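Local coordinates for major capsid protein P2 (Pseudoalteromonas phage pm2, PDB 2VVF) that forms the protein shell of a marine lipid-containing bacteriophage as a homotrimeric major capsid protein with a double jelly-roll fold, at residues A[27-32]-A[133-138]; A[41-46]-A[119-124]; A[151-156]-A[251-256]; A[164-169]-A[237-242]. One frame throughout, in Å; residues are numbered along the deposited sequence.

Contact 1: A[27-32]-A[133-138]; sequences QTYEVI and AQKSVG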
# COMPACT_ATOMS: atom_id res chain seq x y z
N GLN A 27 10.27 27.62 -5.79
CA GLN A 27 10.22 26.30 -5.15
C GLN A 27 9.58 25.21 -6.00
O GLN A 27 9.35 25.40 -7.19
CB GLN A 27 9.51 26.39 -3.79
CG GLN A 27 9.86 27.64 -2.99
CD GLN A 27 10.93 27.39 -1.95
OE1 GLN A 27 11.90 26.67 -2.19
NE2 GLN A 27 10.76 27.98 -0.77
N THR A 28 9.31 24.08 -5.37
CA THR A 28 8.70 22.93 -6.04
C THR A 28 7.29 22.69 -5.52
O THR A 28 7.06 22.66 -4.31
CB THR A 28 9.56 21.67 -5.87
OG1 THR A 28 10.80 21.83 -6.58
CG2 THR A 28 8.83 20.45 -6.40
N TYR A 29 6.34 22.50 -6.44
CA TYR A 29 4.96 22.24 -6.07
C TYR A 29 4.66 20.75 -6.23
O TYR A 29 4.58 20.24 -7.35
CB TYR A 29 4.00 23.06 -6.94
CG TYR A 29 4.07 24.54 -6.70
CD1 TYR A 29 3.27 25.14 -5.72
CD2 TYR A 29 4.92 25.35 -7.43
CE1 TYR A 29 3.34 26.51 -5.49
CE2 TYR A 29 4.99 26.71 -7.21
CZ TYR A 29 4.19 27.29 -6.24
OH TYR A 29 4.26 28.64 -6.01
N GLU A 30 4.50 20.06 -5.11
CA GLU A 30 4.20 18.63 -5.14
C GLU A 30 2.70 18.41 -5.34
O GLU A 30 2.29 17.55 -6.12
CB GLU A 30 4.66 17.98 -3.84
CG GLU A 30 6.08 18.33 -3.44
CD GLU A 30 6.63 17.41 -2.37
OE1 GLU A 30 5.82 16.79 -1.65
OE2 GLU A 30 7.86 17.32 -2.24
N VAL A 31 1.90 19.18 -4.62
CA VAL A 31 0.44 19.08 -4.72
C VAL A 31 -0.21 20.45 -4.53
O VAL A 31 0.27 21.27 -3.74
CB VAL A 31 -0.13 18.07 -3.70
CG1 VAL A 31 -1.62 17.86 -3.96
CG2 VAL A 31 0.62 16.75 -3.77
N ILE A 32 -1.30 20.67 -5.25
CA ILE A 32 -2.05 21.92 -5.14
C ILE A 32 -3.52 21.58 -4.88
O ILE A 32 -4.20 21.00 -5.72
CB ILE A 32 -1.88 22.80 -6.39
CG1 ILE A 32 -0.51 23.48 -6.38
CG2 ILE A 32 -3.00 23.83 -6.47
CD1 ILE A 32 -0.10 24.07 -7.71
N ALA A 133 -0.95 25.20 -1.25
CA ALA A 133 0.18 24.54 -1.88
C ALA A 133 1.06 23.73 -0.93
O ALA A 133 1.47 24.22 0.12
CB ALA A 133 1.02 25.56 -2.64
N GLN A 134 1.35 22.50 -1.33
CA GLN A 134 2.25 21.64 -0.58
C GLN A 134 3.56 21.68 -1.35
O GLN A 134 3.70 21.03 -2.39
CB GLN A 134 1.71 20.20 -0.53
CG GLN A 134 0.30 20.08 0.01
CD GLN A 134 -0.15 18.64 0.11
OE1 GLN A 134 0.66 17.74 0.35
NE2 GLN A 134 -1.44 18.41 -0.07
N LYS A 135 4.48 22.51 -0.89
CA LYS A 135 5.74 22.71 -1.60
C LYS A 135 6.96 22.08 -0.93
O LYS A 135 6.91 21.63 0.21
CB LYS A 135 5.99 24.20 -1.84
CG LYS A 135 4.72 25.02 -2.04
CD LYS A 135 5.01 26.51 -1.91
CE LYS A 135 6.24 26.90 -2.70
NZ LYS A 135 6.55 28.35 -2.57
N SER A 136 8.06 22.07 -1.68
CA SER A 136 9.33 21.54 -1.21
C SER A 136 10.44 22.33 -1.88
O SER A 136 10.16 23.22 -2.69
CB SER A 136 9.45 20.05 -1.55
OG SER A 136 9.60 19.84 -2.94
N VAL A 137 11.69 22.02 -1.56
CA VAL A 137 12.82 22.73 -2.13
C VAL A 137 12.74 22.85 -3.65
O VAL A 137 12.28 21.94 -4.34
CB VAL A 137 14.17 22.15 -1.66
CG1 VAL A 137 14.56 20.96 -2.50
CG2 VAL A 137 15.25 23.23 -1.70
N GLY A 138 13.19 23.99 -4.17
CA GLY A 138 13.15 24.27 -5.60
C GLY A 138 13.95 23.31 -6.48
O GLY A 138 15.04 22.89 -6.12
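Thr28 and Ser136 exchange backbone hydrogen bonds, Thr28 N to Ser136 O and Ser136 N to Thr28 O, both 2.9 Å, which defines them as an antiparallel hydrogen-bonded pair. Farther along, Gln134 N meets Val31 O at 2.9 Å. Between these points the register slips by one: Glu30 N donates to Gln134 O at 3.0 Å, while Val31 N adds a weak bond to the same oxygen. Two successive residues facing one partner make a classic beta bulge. It falls where strand 28-37 turns a corner, in the curled sheet that this strand and strand 128-136 share in the N-terminal jelly roll.

Among polar side chains, Thr28 OG1 sits beside its own backbone N (chi1 -67°) and gives its hydrogen to Val137 O at 2.7 Å. Ser136 OG makes a weak bond to Glu30 OE2 at 3.1 Å; the other carboxylate oxygen of Glu30 is in a salt bridge with Arg2. On the face that carries Thr28 and Ser136, Gln134 lies alongside Val31, and its amide bonds Tyr210 and Gln209 of the second subunit, tying the strand pair to the trimer.

Apolar contacts dominate the Tyr29 face. Ala133 CB meets the ring edge in plane, 3.8 Å from Tyr29 CE1, and the Lys135 chain runs beside the ring. A bend at chi3 (46°) swings Lys135 CE to 3.5 Å from Gln27 CB, the two side chains crossing at about a right angle.

Contact 2: A[41-46]-A[119-124]; sequences PSQIKN and DIDEAA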
# COMPACT_ATOMS: atom_id res chain seq x y z
N PRO A 41 -17.53 21.09 -10.62
CA PRO A 41 -16.25 20.82 -11.28
C PRO A 41 -16.40 20.91 -12.79
O PRO A 41 -15.48 21.31 -13.50
CB PRO A 41 -15.94 19.39 -10.85
CG PRO A 41 -16.63 19.23 -9.54
CD PRO A 41 -17.89 20.04 -9.65
N SER A 42 -17.58 20.53 -13.28
CA SER A 42 -17.87 20.57 -14.71
C SER A 42 -18.09 22.00 -15.18
O SER A 42 -18.06 22.28 -16.38
CB SER A 42 -19.09 19.71 -15.03
OG SER A 42 -19.29 18.71 -14.05
N GLN A 43 -18.29 22.91 -14.23
CA GLN A 43 -18.50 24.32 -14.55
C GLN A 43 -17.17 25.08 -14.61
O GLN A 43 -17.14 26.26 -14.95
CB GLN A 43 -19.47 24.97 -13.56
CG GLN A 43 -20.91 25.03 -14.06
CD GLN A 43 -21.91 25.22 -12.94
OE1 GLN A 43 -21.54 25.36 -11.78
NE2 GLN A 43 -23.19 25.22 -13.29
N ILE A 44 -16.09 24.38 -14.28
CA ILE A 44 -14.75 24.96 -14.35
C ILE A 44 -14.11 24.39 -15.61
O ILE A 44 -13.51 23.32 -15.58
CB ILE A 44 -13.92 24.63 -13.09
CG1 ILE A 44 -14.59 25.18 -11.84
CG2 ILE A 44 -12.51 25.17 -13.23
CD1 ILE A 44 -14.49 26.68 -11.70
N LYS A 45 -14.30 25.09 -16.72
CA LYS A 45 -13.84 24.61 -18.02
C LYS A 45 -12.45 25.06 -18.46
O LYS A 45 -11.86 25.97 -17.89
CB LYS A 45 -14.86 24.95 -19.11
CG LYS A 45 -16.31 24.79 -18.67
CD LYS A 45 -17.25 25.58 -19.57
CE LYS A 45 -17.02 27.07 -19.44
NZ LYS A 45 -17.76 27.85 -20.48
N ASN A 46 -11.94 24.39 -19.49
CA ASN A 46 -10.64 24.69 -20.07
C ASN A 46 -9.54 24.93 -19.05
O ASN A 46 -8.95 26.01 -19.00
CB ASN A 46 -10.74 25.85 -21.06
CG ASN A 46 -11.91 25.69 -22.01
OD1 ASN A 46 -12.12 24.62 -22.60
ND2 ASN A 46 -12.71 26.75 -22.16
N ASP A 119 -11.67 28.66 -17.05
CA ASP A 119 -12.81 29.54 -17.27
C ASP A 119 -13.99 29.11 -16.39
O ASP A 119 -14.31 27.93 -16.30
CB ASP A 119 -13.23 29.51 -18.74
CG ASP A 119 -12.07 29.74 -19.68
OD1 ASP A 119 -11.19 30.56 -19.36
OD2 ASP A 119 -12.03 29.09 -20.76
N ILE A 120 -14.63 30.08 -15.75
CA ILE A 120 -15.78 29.79 -14.91
C ILE A 120 -17.06 29.91 -15.73
O ILE A 120 -17.34 30.95 -16.33
CB ILE A 120 -15.83 30.71 -13.67
CG1 ILE A 120 -14.46 30.75 -12.99
CG2 ILE A 120 -16.90 30.23 -12.69
CD1 ILE A 120 -14.44 31.57 -11.71
N ASP A 121 -17.83 28.83 -15.78
CA ASP A 121 -19.07 28.82 -16.55
C ASP A 121 -20.00 29.95 -16.12
O ASP A 121 -19.98 30.39 -14.97
CB ASP A 121 -19.78 27.47 -16.43
CG ASP A 121 -20.91 27.31 -17.43
OD1 ASP A 121 -20.63 27.15 -18.63
OD2 ASP A 121 -22.09 27.37 -17.01
N GLU A 122 -20.82 30.41 -17.05
CA GLU A 122 -21.76 31.49 -16.80
C GLU A 122 -22.88 31.08 -15.85
O GLU A 122 -23.45 31.91 -15.14
CB GLU A 122 -22.37 31.98 -18.11
CG GLU A 122 -22.58 33.48 -18.19
CD GLU A 122 -23.14 33.92 -19.52
OE1 GLU A 122 -22.54 33.57 -20.56
OE2 GLU A 122 -24.19 34.60 -19.53
N ALA A 123 -23.21 29.79 -15.84
CA ALA A 123 -24.27 29.26 -15.00
C ALA A 123 -23.86 29.08 -13.54
O ALA A 123 -24.69 28.76 -12.69
CB ALA A 123 -24.79 27.95 -15.57
N ALA A 124 -22.58 29.28 -13.26
CA ALA A 124 -22.06 29.13 -11.90
C ALA A 124 -22.90 29.92 -10.89
O ALA A 124 -23.06 31.13 -11.01
CB ALA A 124 -20.60 29.56 -11.83
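Lys45 and Asp119 form an antiparallel hydrogen-bonded pair, with Asp119 N to Lys45 O at 2.8 Å and Lys45 N to Asp119 O at 2.9 Å, and the pairing runs on through the non-hydrogen-bonded Ile44 and Ile120 to a bond from Asp121 N to Gln43 O at 2.8 Å.

At one end the Asn46 amide grips a carboxylate: ND2 reaches Asp119 OD2 at 2.8 Å, on the anti lone pair of that oxygen and almost in the amide plane. The N-H...O angle of 176° is nearly straight, although amide and carboxylate planes stand 74° apart. Asp119 OD1 is engaged separately, by Ser18 OG.

Asp121 serves two partners. A bend at chi3 (-66°) turns Lys45 CE toward Asp121, and NZ beyond it makes a weak, long salt bridge to Asp121 OD1 at 3.5 Å. Its OD2 accepts Ala123 N at 2.9 Å from above the carboxylate plane, an Asx turn set within the type I beta turn Asp121 to Ala124. The extended Gln43 lays CG 3.6 Å from Asp121 CB, its amide plane nearly parallel to the Asp121 carboxylate, and its OE1 is held by Thr40 N.

On the buried face the apolar contact is looser, Ile44 CD1 to Ile120 CG1 at 4.3 Å. Strands 44-51 and 114-120 are thereby joined as the inner pair of the four-stranded antiparallel sheet in the N-terminal jelly roll.

Contact 3: A[151-156]-A[251-256]; sequences FKQLNN and DEQAEI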
# COMPACT_ATOMS: atom_id res chain seq x y z
N PHE A 151 -9.60 14.60 -30.00
CA PHE A 151 -10.97 14.21 -30.34
C PHE A 151 -10.98 13.47 -31.67
O PHE A 151 -10.48 13.96 -32.68
CB PHE A 151 -11.88 15.44 -30.40
CG PHE A 151 -12.16 16.04 -29.06
CD1 PHE A 151 -13.29 15.69 -28.35
CD2 PHE A 151 -11.27 16.95 -28.50
CE1 PHE A 151 -13.55 16.25 -27.10
CE2 PHE A 151 -11.52 17.51 -27.26
CZ PHE A 151 -12.66 17.16 -26.56
N LYS A 152 -11.54 12.26 -31.67
CA LYS A 152 -11.59 11.46 -32.87
C LYS A 152 -12.92 10.75 -33.03
O LYS A 152 -13.60 10.46 -32.04
CB LYS A 152 -10.44 10.45 -32.88
CG LYS A 152 -9.22 10.92 -33.65
CD LYS A 152 -7.97 10.90 -32.79
CE LYS A 152 -6.97 11.94 -33.25
NZ LYS A 152 -5.64 11.34 -33.54
N GLN A 153 -13.30 10.48 -34.27
CA GLN A 153 -14.56 9.82 -34.56
C GLN A 153 -14.46 8.31 -34.47
O GLN A 153 -13.55 7.69 -35.03
CB GLN A 153 -15.08 10.23 -35.95
CG GLN A 153 -16.46 9.69 -36.28
CD GLN A 153 -17.56 10.39 -35.50
OE1 GLN A 153 -17.31 11.39 -34.83
NE2 GLN A 153 -18.78 9.88 -35.60
N LEU A 154 -15.41 7.71 -33.75
CA LEU A 154 -15.47 6.27 -33.61
C LEU A 154 -16.65 5.77 -34.41
O LEU A 154 -17.69 6.43 -34.49
CB LEU A 154 -15.64 5.87 -32.14
CG LEU A 154 -14.37 5.92 -31.29
CD1 LEU A 154 -14.61 5.27 -29.93
CD2 LEU A 154 -13.20 5.27 -32.00
N ASN A 155 -16.49 4.62 -35.03
CA ASN A 155 -17.57 4.07 -35.81
C ASN A 155 -18.15 2.91 -35.07
O ASN A 155 -17.57 2.38 -34.12
CB ASN A 155 -17.05 3.54 -37.13
CG ASN A 155 -16.28 4.56 -37.90
OD1 ASN A 155 -15.08 4.41 -38.14
ND2 ASN A 155 -16.94 5.66 -38.23
N ASN A 156 -19.28 2.46 -35.59
CA ASN A 156 -19.88 1.27 -35.07
C ASN A 156 -19.27 0.19 -35.96
O ASN A 156 -19.60 0.05 -37.15
CB ASN A 156 -21.39 1.33 -35.20
CG ASN A 156 -22.01 -0.04 -35.15
OD1 ASN A 156 -21.56 -0.90 -34.39
ND2 ASN A 156 -23.00 -0.27 -36.00
N ASP A 251 -21.69 5.07 -33.06
CA ASP A 251 -21.01 6.01 -33.94
C ASP A 251 -20.97 7.34 -33.21
O ASP A 251 -21.95 8.09 -33.20
CB ASP A 251 -21.75 6.15 -35.27
CG ASP A 251 -20.84 5.99 -36.46
OD1 ASP A 251 -20.12 6.96 -36.80
OD2 ASP A 251 -20.83 4.90 -37.06
N GLU A 252 -19.85 7.62 -32.56
CA GLU A 252 -19.71 8.84 -31.78
C GLU A 252 -18.30 9.42 -31.86
O GLU A 252 -17.40 8.80 -32.42
CB GLU A 252 -20.05 8.56 -30.31
CG GLU A 252 -18.93 7.88 -29.54
CD GLU A 252 -19.42 6.74 -28.65
OE1 GLU A 252 -20.17 7.02 -27.69
OE2 GLU A 252 -19.04 5.58 -28.91
N GLN A 253 -18.13 10.61 -31.31
CA GLN A 253 -16.82 11.25 -31.27
C GLN A 253 -16.23 11.00 -29.89
O GLN A 253 -16.80 11.41 -28.88
CB GLN A 253 -16.90 12.75 -31.54
CG GLN A 253 -15.59 13.47 -31.27
CD GLN A 253 -15.66 14.96 -31.53
OE1 GLN A 253 -15.38 15.42 -32.63
NE2 GLN A 253 -15.99 15.72 -30.50
N ALA A 254 -15.11 10.30 -29.86
CA ALA A 254 -14.45 9.96 -28.61
C ALA A 254 -13.41 11.00 -28.23
O ALA A 254 -12.74 11.57 -29.09
CB ALA A 254 -13.80 8.59 -28.71
N GLU A 255 -13.26 11.22 -26.93
CA GLU A 255 -12.23 12.13 -26.44
C GLU A 255 -11.08 11.25 -25.96
O GLU A 255 -11.22 10.52 -24.98
CB GLU A 255 -12.74 13.00 -25.29
CG GLU A 255 -11.69 13.97 -24.78
CD GLU A 255 -12.12 14.71 -23.53
OE1 GLU A 255 -13.32 14.69 -23.19
OE2 GLU A 255 -11.24 15.33 -22.89
N ILE A 256 -9.97 11.28 -26.70
CA ILE A 256 -8.81 10.47 -26.35
C ILE A 256 -7.85 11.24 -25.46
O ILE A 256 -7.27 12.24 -25.88
CB ILE A 256 -8.10 9.92 -27.61
CG1 ILE A 256 -9.06 9.11 -28.48
CG2 ILE A 256 -6.90 9.07 -27.21
CD1 ILE A 256 -9.71 7.95 -27.76
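Lys152 O accepts the backbone N of Ala254 at 2.7 Å. The return bond, Lys152 N to Ala254 O, measures 2.9 Å, so the two residues form an antiparallel hydrogen-bonded pair. A CA-H...O contact from Gln253 CA, 3.4 Å away, adds a further approach to Lys152 O.

Around the Phe151 ring the evidence is for CH-pi packing. Glu255 CG lies over one face, 4.1 Å from the ring centroid and 26° off the normal. The two side chains run side by side in the same direction, with ring and carboxylate planes close to parallel. Gln253 comes in obliquely, its NE2 at 3.5 Å from Phe151 CD1. Phe151 and Glu255 also touch Lys60, a residue of the N-terminal half.

Strands 143-154 and 252-263 are neighbours in the curled antiparallel sheet of the C-terminal jelly roll, the second barrel of this double jelly-roll protein. On the face carrying Leu154 and Ala254, Leu154 CD1 packs against Ala254 CB at 3.6 Å. Lys152 points to that face too, and its NZ forms a salt bridge with Asp163.

Towards the strand ends, Asp251 takes both its oxygens to the facing segment. A bend in Gln153 at chi2 (73°) brings CD close to Glu252 O, and beyond it NE2 makes a weak bond with Asp251 OD1 at 3.4 Å. Asp251 OD2 accepts Asn156 N at 3.2 Å, met from well above the carboxylate plane, 60° out of it.

Contact 4: A[164-169]-A[237-242]; sequences LPRPVG and QMIQDL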
# COMPACT_ATOMS: atom_id res chain seq x y z
N LEU A 164 -1.59 9.75 -33.37
CA LEU A 164 -1.30 10.33 -32.06
C LEU A 164 0.13 10.87 -32.04
O LEU A 164 1.06 10.21 -32.51
CB LEU A 164 -1.49 9.29 -30.96
CG LEU A 164 -2.94 8.96 -30.59
CD1 LEU A 164 -3.00 7.95 -29.46
CD2 LEU A 164 -3.71 10.23 -30.22
N PRO A 165 0.30 12.08 -31.52
CA PRO A 165 1.61 12.71 -31.46
C PRO A 165 2.65 11.79 -30.82
O PRO A 165 2.37 11.13 -29.82
CB PRO A 165 1.37 13.94 -30.57
CG PRO A 165 -0.07 14.26 -30.76
CD PRO A 165 -0.76 12.93 -30.93
N ARG A 166 3.84 11.76 -31.40
CA ARG A 166 4.92 10.92 -30.89
C ARG A 166 6.18 11.73 -30.61
O ARG A 166 7.22 11.50 -31.23
CB ARG A 166 5.23 9.79 -31.87
CG ARG A 166 4.17 8.69 -31.93
CD ARG A 166 4.72 7.43 -32.57
NE ARG A 166 4.19 7.22 -33.91
CZ ARG A 166 4.93 7.21 -35.01
NH1 ARG A 166 6.24 7.40 -34.94
NH2 ARG A 166 4.36 7.00 -36.19
N PRO A 167 6.09 12.67 -29.67
CA PRO A 167 7.24 13.49 -29.31
C PRO A 167 8.43 12.60 -28.96
O PRO A 167 8.33 11.71 -28.12
CB PRO A 167 6.76 14.25 -28.06
CG PRO A 167 5.55 13.50 -27.58
CD PRO A 167 4.93 12.93 -28.81
N VAL A 168 9.55 12.82 -29.64
CA VAL A 168 10.75 12.02 -29.44
C VAL A 168 11.35 12.15 -28.03
O VAL A 168 11.53 13.25 -27.52
CB VAL A 168 11.81 12.31 -30.52
CG1 VAL A 168 13.07 11.51 -30.26
CG2 VAL A 168 11.24 11.99 -31.90
N GLY A 169 11.66 11.01 -27.43
CA GLY A 169 12.26 10.99 -26.10
C GLY A 169 11.22 10.94 -24.99
O GLY A 169 11.53 10.62 -23.84
N GLN A 237 12.43 7.40 -31.43
CA GLN A 237 12.53 8.13 -32.69
C GLN A 237 12.55 7.18 -33.88
O GLN A 237 12.66 7.61 -35.03
CB GLN A 237 13.79 8.98 -32.68
CG GLN A 237 13.96 9.91 -33.84
CD GLN A 237 15.14 10.83 -33.64
OE1 GLN A 237 15.79 10.84 -32.61
NE2 GLN A 237 15.35 11.64 -34.58
N MET A 238 12.44 5.88 -33.61
CA MET A 238 12.47 4.87 -34.66
C MET A 238 11.15 4.13 -34.86
O MET A 238 11.02 3.33 -35.78
CB MET A 238 13.60 3.88 -34.42
CG MET A 238 14.27 3.40 -35.70
SD MET A 238 16.02 3.84 -35.79
CE MET A 238 16.72 2.56 -34.76
N ILE A 239 10.16 4.41 -34.02
CA ILE A 239 8.85 3.78 -34.16
C ILE A 239 8.21 4.24 -35.46
O ILE A 239 8.14 5.44 -35.73
CB ILE A 239 7.94 4.07 -32.95
CG1 ILE A 239 8.39 3.28 -31.73
CG2 ILE A 239 6.49 3.75 -33.30
CD1 ILE A 239 7.67 3.66 -30.45
N GLN A 240 7.76 3.29 -36.27
CA GLN A 240 7.15 3.61 -37.55
C GLN A 240 5.64 3.71 -37.47
O GLN A 240 5.01 4.47 -38.21
CB GLN A 240 7.55 2.57 -38.60
CG GLN A 240 7.90 3.16 -39.96
CD GLN A 240 9.26 3.83 -39.95
OE1 GLN A 240 10.28 3.21 -40.26
NE2 GLN A 240 9.28 5.11 -39.60
N ASP A 241 5.04 2.93 -36.57
CA ASP A 241 3.59 2.91 -36.43
C ASP A 241 3.13 2.70 -34.99
O ASP A 241 3.49 1.73 -34.34
CB ASP A 241 2.98 1.83 -37.34
CG ASP A 241 1.48 2.00 -37.51
OD1 ASP A 241 1.05 3.02 -38.09
OD2 ASP A 241 0.73 1.10 -37.08
N LEU A 242 2.32 3.64 -34.51
CA LEU A 242 1.74 3.58 -33.17
C LEU A 242 0.24 3.58 -33.43
O LEU A 242 -0.35 4.62 -33.72
CB LEU A 242 2.14 4.82 -32.37
CG LEU A 242 1.99 4.80 -30.85
CD1 LEU A 242 0.56 4.45 -30.45
CD2 LEU A 242 2.99 3.85 -30.22
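Arg166 extends its side chain across to Ile239, Gln240 and Leu242, joining two connecting loops of the C-terminal jelly roll: the one between strands 157-161 and 171-178, and the one leading into strand 242-248. No strand pairing joins 164-169 to 237-242; the touch is made largely by the Arg166 and Val168 side chains.

Arg166 CG stands beside the backbone N, anti to the carbonyl carbon (chi1 -72°), and the chain continues extended to CD. It then bends at chi3 (-107°), which places NE 3.5 Å from Leu242 CB. Arg166 and Leu242 slide past each other in opposite directions. Ile239 CG2 covers one face of the guanidinium near its rim, 4.0 Å from Arg166 NH1. Arg166 NH1 lies 2.8 Å from Ile239 O and Arg166 NH2 3.3 Å from Gln240 O. Asp241, whose OD1 is salt-bridged to Arg243, lies near enough that its charge may add a weak favourable field at the guanidinium.

Asp190 OD1 accepts the backbone N of both Gln240 and Asp241, which fixes this part of the loop. Leu242 in its turn packs on Phe187 and Ile189 of strand 182-189.

A second, apolar touch lies at the other end. Gln237 is extended beyond CG and crosses Val168 obliquely. Both methyls of Val168 take part: CG2 is 3.9 Å from Gln237 CG, and CG1 is 3.6 Å from Gln237 CB.

Contacts 1 and 2 belong to the N-terminal jelly roll and contacts 3 and 4 to the C-terminal one, following in series along the chain. In each half the second contact lies between the segments of the first. Contact 1 lies in one sheet of the N-terminal half and contact 2 in the other, their centres about 26 Å apart, whereas contact 3 joins two strands and contact 4 two loops, about 22 Å apart. Contacts 3 and 4 touch, by Lys152 NZ and Leu164 CD2 at 4.0 Å. Between the halves, contacts 1 and 3 are about 38 Å apart by centres, on opposite sides of the chain's centre. Each half thus has its own long-range contacts within one capsid subunit.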